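Local coordinates for protein hydratase ChsH1 (Mycobacterium tuberculosis, PDB 4W78) that hydrates the steroid enoyl-CoA 3-oxo-4,17-pregnadiene-20-carboxyl-CoA during cholesterol side-chain degradation and forms a complex with the hydratase ChsH2, at residues P26-Q29 against P30-N33; P64-I67 against Q68-M72; I88-L91 against F92-G96; G77-P80 against K81-L85. All blocks are in the same frame, centred on the assembly; numbering follows the deposited sequence.

Contact 1: P26-Q29 against P30-N33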
loop_
_atom_site.group_PDB
_atom_site.type_symbol
_atom_site.label_atom_id
_atom_site.label_comp_id
_atom_site.label_asym_id
_atom_site.label_seq_id
_atom_site.Cartn_x
_atom_site.Cartn_y
_atom_site.Cartn_z
ATOM N N PRO A 26 5.885 9.764 11.655
ATOM C CA PRO A 26 7.008 9.197 12.391
ATOM C C PRO A 26 7.156 7.729 12.014
ATOM O O PRO A 26 6.204 7.139 11.512
ATOM C CB PRO A 26 6.555 9.289 13.855
ATOM C CG PRO A 26 5.386 10.231 13.855
ATOM C CD PRO A 26 4.740 10.071 12.524
ATOM N N VAL A 27 8.334 7.150 12.247
ATOM C CA VAL A 27 8.489 5.694 12.154
ATOM C C VAL A 27 7.352 5.082 12.961
ATOM O O VAL A 27 7.041 5.551 14.070
ATOM C CB VAL A 27 9.847 5.271 12.734
ATOM C CG1 VAL A 27 9.982 3.737 12.772
ATOM C CG2 VAL A 27 10.984 5.915 11.922
ATOM N N ASN A 28 6.689 4.071 12.405
ATOM C CA ASN A 28 5.487 3.561 13.059
ATOM C C ASN A 28 5.239 2.091 12.770
ATOM O O ASN A 28 5.571 1.600 11.688
ATOM C CB ASN A 28 4.261 4.397 12.662
ATOM C CG ASN A 28 3.919 4.273 11.210
ATOM O OD1 ASN A 28 3.165 3.383 10.815
ATOM N ND2 ASN A 28 4.451 5.183 10.396
ATOM N N GLN A 29 4.667 1.409 13.755
ATOM C CA GLN A 29 4.409 -0.022 13.658
ATOM C C GLN A 29 3.476 -0.439 12.497
ATOM O O GLN A 29 3.760 -1.442 11.846
ATOM C CB GLN A 29 3.919 -0.594 14.997
ATOM C CG GLN A 29 4.010 -2.120 15.032
ATOM C CD GLN A 29 5.456 -2.588 15.008
ATOM O OE1 GLN A 29 6.282 -2.053 15.750
ATOM N NE2 GLN A 29 5.773 -3.576 14.156
ATOM N N PRO A 30 2.371 0.300 12.243
ATOM C CA PRO A 30 1.491 -0.134 11.149
ATOM C C PRO A 30 2.214 -0.209 9.811
ATOM O O PRO A 30 2.021 -1.187 9.073
ATOM C CB PRO A 30 0.377 0.931 11.142
ATOM C CG PRO A 30 0.306 1.357 12.593
ATOM C CD PRO A 30 1.763 1.405 13.018
ATOM N N MET A 31 3.063 0.768 9.517
ATOM C CA MET A 31 3.825 0.722 8.267
ATOM C C MET A 31 4.959 -0.306 8.276
ATOM O O MET A 31 5.223 -0.907 7.250
ATOM C CB MET A 31 4.338 2.106 7.900
ATOM C CG MET A 31 3.222 2.997 7.462
ATOM S SD MET A 31 3.712 4.672 7.053
ATOM C CE MET A 31 5.105 4.375 5.962
ATOM N N ILE A 32 5.598 -0.534 9.418
ATOM C CA ILE A 32 6.546 -1.627 9.542
ATOM C C ILE A 32 5.822 -2.937 9.255
ATOM O O ILE A 32 6.341 -3.787 8.510
ATOM C CB ILE A 32 7.168 -1.683 10.946
ATOM C CG1 ILE A 32 8.066 -0.453 11.174
ATOM C CG2 ILE A 32 7.950 -2.994 11.139
ATOM C CD1 ILE A 32 8.570 -0.350 12.599
ATOM N N ASN A 33 4.630 -3.093 9.833
ATOM C CA ASN A 33 3.841 -4.306 9.612
ATOM C C ASN A 33 3.538 -4.525 8.137
ATOM O O ASN A 33 3.695 -5.637 7.635
ATOM C CB ASN A 33 2.537 -4.282 10.415
ATOM C CG ASN A 33 2.753 -4.506 11.918
ATOM O OD1 ASN A 33 3.794 -5.002 12.338
ATOM N ND2 ASN A 33 1.752 -4.171 12.724
#

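Contact 2: P64-I67 against Q68-M72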
loop_
_atom_site.group_PDB
_atom_site.type_symbol
_atom_site.label_atom_id
_atom_site.label_comp_id
_atom_site.label_asym_id
_atom_site.label_seq_id
_atom_site.Cartn_x
_atom_site.Cartn_y
_atom_site.Cartn_z
ATOM N N PRO A 64 16.204 -1.431 8.721
ATOM C CA PRO A 64 17.047 -0.356 8.181
ATOM C C PRO A 64 16.658 0.009 6.753
ATOM O O PRO A 64 16.625 1.198 6.404
ATOM C CB PRO A 64 18.446 -0.965 8.220
ATOM C CG PRO A 64 18.382 -1.890 9.413
ATOM C CD PRO A 64 16.998 -2.483 9.388
ATOM N N ALA A 65 16.324 -1.005 5.957
ATOM C CA ALA A 65 15.977 -0.810 4.548
ATOM C C ALA A 65 14.667 -0.049 4.333
ATOM O O ALA A 65 14.322 0.255 3.199
ATOM C CB ALA A 65 15.925 -2.154 3.820
ATOM N N MET A 66 13.932 0.235 5.410
ATOM C CA MET A 66 12.768 1.128 5.312
ATOM C C MET A 66 13.093 2.621 5.325
ATOM O O MET A 66 12.174 3.439 5.205
ATOM C CB MET A 66 11.749 0.843 6.431
ATOM C CG MET A 66 10.928 -0.414 6.207
ATOM S SD MET A 66 9.522 -0.499 7.342
ATOM C CE MET A 66 8.378 0.649 6.573
ATOM N N ILE A 67 14.366 3.008 5.435
ATOM C CA ILE A 67 14.683 4.433 5.621
ATOM C C ILE A 67 14.068 5.330 4.543
ATOM O O ILE A 67 13.467 6.349 4.862
ATOM C CB ILE A 67 16.195 4.716 5.803
ATOM C CG1 ILE A 67 16.424 6.183 6.199
ATOM C CG2 ILE A 67 16.993 4.380 4.537
ATOM C CD1 ILE A 67 15.916 6.512 7.588
ATOM N N GLN A 68 14.148 4.911 3.284
ATOM C CA GLN A 68 13.623 5.726 2.198
ATOM C C GLN A 68 12.096 5.717 2.166
ATOM O O GLN A 68 11.474 6.638 1.633
ATOM C CB GLN A 68 14.201 5.219 0.875
ATOM C CG GLN A 68 14.018 6.121 -0.313
ATOM C CD GLN A 68 14.854 5.658 -1.506
ATOM O OE1 GLN A 68 15.770 4.868 -1.362
ATOM N NE2 GLN A 68 14.516 6.142 -2.685
ATOM N N VAL A 69 11.476 4.681 2.736
ATOM C CA VAL A 69 10.020 4.596 2.751
ATOM C C VAL A 69 9.394 5.753 3.529
ATOM O O VAL A 69 8.391 6.331 3.106
ATOM C CB VAL A 69 9.559 3.240 3.347
ATOM C CG1 VAL A 69 8.058 3.137 3.370
ATOM C CG2 VAL A 69 10.160 2.104 2.527
ATOM N N TRP A 70 10.012 6.110 4.652
ATOM C CA TRP A 70 9.404 7.115 5.517
ATOM C C TRP A 70 9.222 8.432 4.799
ATOM O O TRP A 70 8.225 9.138 5.031
ATOM C CB TRP A 70 10.238 7.314 6.790
ATOM C CG TRP A 70 10.469 6.029 7.513
ATOM C CD1 TRP A 70 11.670 5.426 7.735
ATOM C CD2 TRP A 70 9.472 5.154 8.062
ATOM N NE1 TRP A 70 11.488 4.234 8.399
ATOM C CE2 TRP A 70 10.151 4.049 8.616
ATOM C CE3 TRP A 70 8.075 5.203 8.147
ATOM C CZ2 TRP A 70 9.482 2.997 9.231
ATOM C CZ3 TRP A 70 7.409 4.154 8.757
ATOM C CH2 TRP A 70 8.119 3.068 9.298
ATOM N N THR A 71 10.163 8.756 3.908
ATOM C CA THR A 71 10.155 10.074 3.277
ATOM C C THR A 71 9.656 10.082 1.830
ATOM O O THR A 71 9.737 11.099 1.148
ATOM C CB THR A 71 11.538 10.756 3.359
ATOM O OG1 THR A 71 12.545 9.825 2.968
ATOM C CG2 THR A 71 11.842 11.187 4.794
ATOM N N MET A 72 9.101 8.971 1.364
ATOM C CA MET A 72 8.473 8.964 0.046
ATOM C C MET A 72 7.355 9.995 -0.030
ATOM O O MET A 72 6.632 10.203 0.946
ATOM C CB MET A 72 7.913 7.572 -0.297
ATOM C CG MET A 72 8.993 6.497 -0.426
ATOM S SD MET A 72 10.123 6.772 -1.829
ATOM C CE MET A 72 9.164 6.106 -3.176
HETATM O O HOH W 1 15.506 2.398 2.183
#

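Contact 3: I88-L91 against F92-G96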
loop_
_atom_site.group_PDB
_atom_site.type_symbol
_atom_site.label_atom_id
_atom_site.label_comp_id
_atom_site.label_asym_id
_atom_site.label_seq_id
_atom_site.Cartn_x
_atom_site.Cartn_y
_atom_site.Cartn_z
ATOM N N ILE A 88 17.691 19.523 -12.446
ATOM C CA ILE A 88 18.586 18.635 -13.175
ATOM C C ILE A 88 17.825 17.835 -14.223
ATOM O O ILE A 88 18.265 17.733 -15.374
ATOM C CB ILE A 88 19.319 17.681 -12.219
ATOM C CG1 ILE A 88 20.477 18.413 -11.560
ATOM C CG2 ILE A 88 19.834 16.444 -12.960
ATOM C CD1 ILE A 88 21.598 18.737 -12.522
ATOM N N ILE A 89 16.678 17.293 -13.832
ATOM C CA ILE A 89 15.852 16.539 -14.776
ATOM C C ILE A 89 15.385 17.418 -15.939
ATOM O O ILE A 89 15.445 17.005 -17.095
ATOM C CB ILE A 89 14.633 15.880 -14.094
ATOM C CG1 ILE A 89 15.082 14.847 -13.057
ATOM C CG2 ILE A 89 13.706 15.248 -15.144
ATOM C CD1 ILE A 89 15.999 13.755 -13.590
ATOM N N LYS A 90 14.936 18.639 -15.642
ATOM C CA LYS A 90 14.555 19.579 -16.693
ATOM C C LYS A 90 15.707 19.906 -17.646
ATOM O O LYS A 90 15.529 19.914 -18.861
ATOM C CB LYS A 90 13.999 20.873 -16.084
ATOM C CG LYS A 90 13.516 21.900 -17.107
ATOM C CD LYS A 90 12.307 21.395 -17.882
ATOM C CE LYS A 90 11.519 22.544 -18.510
ATOM N NZ LYS A 90 12.360 23.455 -19.337
ATOM N N LEU A 91 16.879 20.186 -17.086
ATOM C CA LEU A 91 18.071 20.475 -17.869
ATOM C C LEU A 91 18.324 19.370 -18.892
ATOM O O LEU A 91 18.462 19.645 -20.083
ATOM C CB LEU A 91 19.285 20.611 -16.942
ATOM C CG LEU A 91 20.648 20.902 -17.572
ATOM C CD1 LEU A 91 20.654 22.290 -18.208
ATOM C CD2 LEU A 91 21.760 20.764 -16.532
ATOM N N PHE A 92 18.359 18.121 -18.425
ATOM C CA PHE A 92 18.677 16.995 -19.314
ATOM C C PHE A 92 17.560 16.607 -20.277
ATOM O O PHE A 92 17.830 16.227 -21.424
ATOM C CB PHE A 92 19.203 15.793 -18.520
ATOM C CG PHE A 92 20.590 16.011 -17.998
ATOM C CD1 PHE A 92 21.668 15.987 -18.869
ATOM C CD2 PHE A 92 20.815 16.295 -16.660
ATOM C CE1 PHE A 92 22.949 16.222 -18.407
ATOM C CE2 PHE A 92 22.099 16.522 -16.190
ATOM C CZ PHE A 92 23.166 16.484 -17.062
ATOM N N ASP A 93 16.314 16.730 -19.833
ATOM C CA ASP A 93 15.179 16.542 -20.736
ATOM C C ASP A 93 15.242 17.528 -21.895
ATOM O O ASP A 93 14.996 17.165 -23.053
ATOM C CB ASP A 93 13.855 16.722 -19.994
ATOM C CG ASP A 93 13.482 15.517 -19.163
ATOM O OD1 ASP A 93 14.148 14.467 -19.295
ATOM O OD2 ASP A 93 12.514 15.613 -18.379
ATOM N N ASP A 94 15.576 18.778 -21.579
ATOM C CA ASP A 94 15.626 19.835 -22.583
ATOM C C ASP A 94 16.735 19.596 -23.600
ATOM O O ASP A 94 16.644 20.023 -24.755
ATOM C CB ASP A 94 15.811 21.201 -21.919
ATOM C CG ASP A 94 14.534 21.717 -21.292
ATOM O OD1 ASP A 94 13.457 21.186 -21.632
ATOM O OD2 ASP A 94 14.607 22.661 -20.473
ATOM N N ALA A 95 17.784 18.908 -23.162
ATOM C CA ALA A 95 18.912 18.602 -24.029
ATOM C C ALA A 95 18.697 17.284 -24.770
ATOM O O ALA A 95 19.590 16.813 -25.474
ATOM C CB ALA A 95 20.201 18.557 -23.220
ATOM N N GLY A 96 17.517 16.691 -24.602
ATOM C CA GLY A 96 17.140 15.508 -25.361
ATOM C C GLY A 96 17.315 14.187 -24.631
ATOM O O GLY A 96 16.919 13.130 -25.137
#

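Contact 4: G77-P80 against K81-L85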
loop_
_atom_site.group_PDB
_atom_site.type_symbol
_atom_site.label_atom_id
_atom_site.label_comp_id
_atom_site.label_asym_id
_atom_site.label_seq_id
_atom_site.Cartn_x
_atom_site.Cartn_y
_atom_site.Cartn_z
ATOM N N GLY A 77 2.497 13.250 -5.081
ATOM C CA GLY A 77 3.407 14.118 -4.354
ATOM C C GLY A 77 4.249 14.994 -5.259
ATOM O O GLY A 77 4.561 14.621 -6.388
ATOM N N VAL A 78 4.621 16.169 -4.755
ATOM C CA VAL A 78 5.451 17.103 -5.501
ATOM C C VAL A 78 6.691 17.472 -4.693
ATOM O O VAL A 78 6.596 17.841 -3.520
ATOM C CB VAL A 78 4.675 18.381 -5.859
ATOM C CG1 VAL A 78 3.703 18.112 -6.999
ATOM C CG2 VAL A 78 3.936 18.911 -4.641
ATOM N N ARG A 79 7.851 17.369 -5.324
ATOM C CA ARG A 79 9.106 17.667 -4.646
ATOM C C ARG A 79 9.166 19.137 -4.248
ATOM O O ARG A 79 8.580 19.993 -4.920
ATOM C CB ARG A 79 10.289 17.302 -5.538
ATOM C CG ARG A 79 10.468 15.801 -5.731
ATOM C CD ARG A 79 10.777 15.120 -4.405
ATOM N NE ARG A 79 10.958 13.677 -4.555
ATOM C CZ ARG A 79 12.116 13.105 -4.871
ATOM N NH1 ARG A 79 13.191 13.858 -5.075
ATOM N NH2 ARG A 79 12.203 11.787 -4.984
ATOM N N PRO A 80 9.849 19.432 -3.131
ATOM C CA PRO A 80 9.981 20.818 -2.680
ATOM C C PRO A 80 10.755 21.662 -3.682
ATOM O O PRO A 80 11.498 21.134 -4.515
ATOM C CB PRO A 80 10.746 20.697 -1.357
ATOM C CG PRO A 80 11.404 19.362 -1.412
ATOM C CD PRO A 80 10.491 18.483 -2.202
ATOM N N LYS A 81 10.571 22.972 -3.577
ATOM C CA LYS A 81 11.131 23.929 -4.520
ATOM C C LYS A 81 12.647 24.015 -4.443
ATOM O O LYS A 81 13.275 24.632 -5.298
ATOM C CB LYS A 81 10.521 25.322 -4.292
ATOM C CG LYS A 81 9.010 25.363 -4.452
ATOM C CD LYS A 81 8.462 26.780 -4.337
ATOM C CE LYS A 81 8.497 27.274 -2.917
ATOM N NZ LYS A 81 7.609 26.445 -2.068
ATOM N N ASP A 82 13.243 23.401 -3.428
ATOM C CA ASP A 82 14.699 23.413 -3.324
ATOM C C ASP A 82 15.384 22.085 -3.586
ATOM O O ASP A 82 16.577 21.942 -3.322
ATOM C CB ASP A 82 15.147 23.966 -1.987
ATOM C CG ASP A 82 14.672 23.168 -0.805
ATOM O OD1 ASP A 82 13.926 22.183 -0.963
ATOM O OD2 ASP A 82 15.065 23.575 0.314
ATOM N N ASP A 83 14.629 21.126 -4.092
ATOM C CA ASP A 83 15.165 19.821 -4.437
ATOM C C ASP A 83 16.001 20.006 -5.703
ATOM O O ASP A 83 15.510 20.505 -6.712
ATOM C CB ASP A 83 13.991 18.875 -4.672
ATOM C CG ASP A 83 14.418 17.481 -5.080
ATOM O OD1 ASP A 83 15.628 17.182 -5.088
ATOM O OD2 ASP A 83 13.516 16.676 -5.382
ATOM N N PRO A 84 17.284 19.632 -5.653
ATOM C CA PRO A 84 18.106 19.884 -6.840
ATOM C C PRO A 84 17.776 18.967 -8.015
ATOM O O PRO A 84 18.225 19.266 -9.119
ATOM C CB PRO A 84 19.536 19.624 -6.336
ATOM C CG PRO A 84 19.356 18.680 -5.191
ATOM C CD PRO A 84 18.080 19.131 -4.523
ATOM N N LEU A 85 17.013 17.900 -7.786
ATOM C CA LEU A 85 16.740 16.926 -8.846
ATOM C C LEU A 85 15.795 17.485 -9.904
ATOM O O LEU A 85 15.968 17.223 -11.084
ATOM C CB LEU A 85 16.208 15.612 -8.275
ATOM C CG LEU A 85 16.112 14.428 -9.250
ATOM C CD1 LEU A 85 17.411 14.239 -10.031
ATOM C CD2 LEU A 85 15.775 13.168 -8.482
#

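Contact 1: P26-Q29 against P30-N33
Asn28 meets Met31 with both ends of its amide, and this is the tight half of the contact. Asn28 OD1 accepts from Met31 N at 2.9 Å, the donor lying 35° above the carbonyl plane, while the same oxygen sits 3.4 Å from Met31 CG. Asn28 ND2 turns to the sulfur and makes a weak bond of 3.5 Å to Met31 SD. With CG set between the backbone N and the carbonyl carbon (chi1 66°), the amide can fold over the following turn. A straight in-plane bond of 2.9 Å from Asn28 ND2 back to Pro26 O fixes the amide's rotation. Such an N-cap is what starts helix 29-39 of this HotDog-type chain: the side chain satisfies an early N-H that has no preceding helical carbonyl, and Ile32 N bonds in turn to Asn28 O at 3.1 Å. Trp70 packs against this buried half, and Pro30 of the second subunit, another copy of the protein, touches both Asn28 and Met31. Val27 CG1 and Ile32 CD1 meet loosely, 4.3 Å apart. The more open side is that of partly exposed Gln29, still held by bonds. Its chain bends at chi2 (67°), and Gln29 NE2 bonds almost straight to Asn33 OD1 at 3.0 Å; the oxygen lies in the Gln29 amide plane, the nitrogen well above the Asn33 carbonyl plane. Asn33 N bonds to Gln29 O. NE2 also reaches Tyr46 O, and Asn33 ND2 bonds to Asp25 of the second subunit.

Contact 2: P64-I67 against Q68-M72
A Met-aromatic contact spans the entry to the short helix 67-70, where the 3-10 turn of residues 64-66 runs into it. Met66 SD lies 4.8 Å from the centroid of the six-membered ring of Trp70, in an oblique approach 47° off the ring normal. The bend at chi3 (78°) turns the methyl back toward the indole, and Met66 CE rests 3.7 Å from both CZ2 and CH2 of Trp70. Met66 CE touches Val69 CG1 more loosely, at 4.1 Å. Over one face of the indole sits the carbonyl oxygen of Met66, with Met66 O 3.3 Å from Trp70 CD1. Met66 O receives only weak bonds across the contact, from Val69 N (2.9 Å) and Trp70 N (3.5 Å). A water bridges Ala65 O and Gln68 N, donating to the first and accepting from the second. Trp35 on helix 29-39 packs against Met66 and Val69, and Arg28 of the ChsH2 chain bonds to Val69 O. With the backbone bonds across the junction weak, the turn probably owes part of its shape to sulfur, methyl and indole packing, together with bonds from the partner chain.

Contact 3: I88-L91 against F92-G96
Lys90 NZ meets Asp94 OD2 at 2.6 Å, a salt bridge linking residues one helical turn apart on the exposed face of helix 85-94. The ammonium comes in on the syn side of OD2, toward the other carboxylate oxygen. The lysine starts out away from the partner, with CG anti to the backbone N (chi1 -178°), and bends at chi2 and again at chi4, which brings NZ back to the carboxylate of Asp94. Below this bridge the helix is regular: Phe92 N, Asp93 N and Asp94 N bond to Ile88 O, Ile89 O and Lys90 O. On the buried face Ile88 and Phe92 lie side by side and point the same way, with Ile88 CG2 in the plane of the phenyl ring at its edge, 3.8 Å from Phe92 CD2. That ring meets the indole of Trp140, and helix 3-13 lines the same apolar side, Ile5 touching Phe92 and Val9 touching Ile88. Asp93 stands beside Ile89, with Asp93 OD2 3.5 Å from Ile89 CG2, while its OD1 forms a salt bridge with Lys164 on strand 153-165. The helix finishes in a Schellman motif at Gly96, whose positive phi of 99° suits glycine; Gly96 N bonds to Asp93 O at 3.0 Å. Two acids close to the C-terminal end would be expected to interact unfavourably with the helix dipole there, and the lysines paired with them, Lys90 and Lys164, probably offset that cost.

Contact 4: G77-P80 against K81-L85
Ionic pairing comes first: Arg79 NH1 donates to Asp83 OD2 at 2.9 Å in a salt bridge. The carboxylate arrives at the edge of the guanidinium, near its plane, and the two flat groups are turned only 21° apart. NH1 approaches on the syn side of OD2, somewhat out of the carboxylate plane. A single nitrogen makes this bond, since Arg79 NE stays 4.0 Å from Asp83 OD2. The bend at chi2 (-63°) curls the arginine round the acid, and the methylene Arg79 CG lies 3.2 Å from Asp83 OD2, so the oxygen is flanked by the aliphatic chain as well as by the charge. Hydrogen bonds make up the second kind. Asp83 N reaches Pro80 O at 3.2 Å and closes a type I beta turn from Pro80 to Asp83. Asp83 OD1 accepts from Leu85 N at 3.1 Å in a nearly straight bond, a capping bond that holds the turn leading into helix 85-94; the N-H comes from well above the carboxylate plane. The third kind is looser packing. Pro80 CB lies 3.5 Å from Asp82 OD1, the proline ring also touches the CB of Asp83, and Leu85 CD2 comes obliquely to the arginine. Asp82 turns its other oxygen, OD2, to Lys19 N, tying the turn to the N-terminal part of the chain. Asp83 thus divides its two oxygens between an arginine and a backbone N-H, and both partners would favour its ionised form, making the buried carboxylate the junction between the surface loop and the helix start.

Followed from the N terminus, the four contacts come in the order 1, 2, 4, 3, strictly in series: none nests within or crosses another, and each turns the chain over a few residues instead of closing a long loop. Contact 1 opens helix 29-39 and contact 2 the short helix 67-70; the two touch, Met66 CE also reaching Met31 O, and together they join the loop after strand 21-22 to these helices. Contact 4 then shapes the loop entering helix 85-94, and contact 3, adjoining it in sequence, takes that helix to its end. Contacts 1 and 3 lie on opposite sides of the chain's centre, their centres about 37 Å apart.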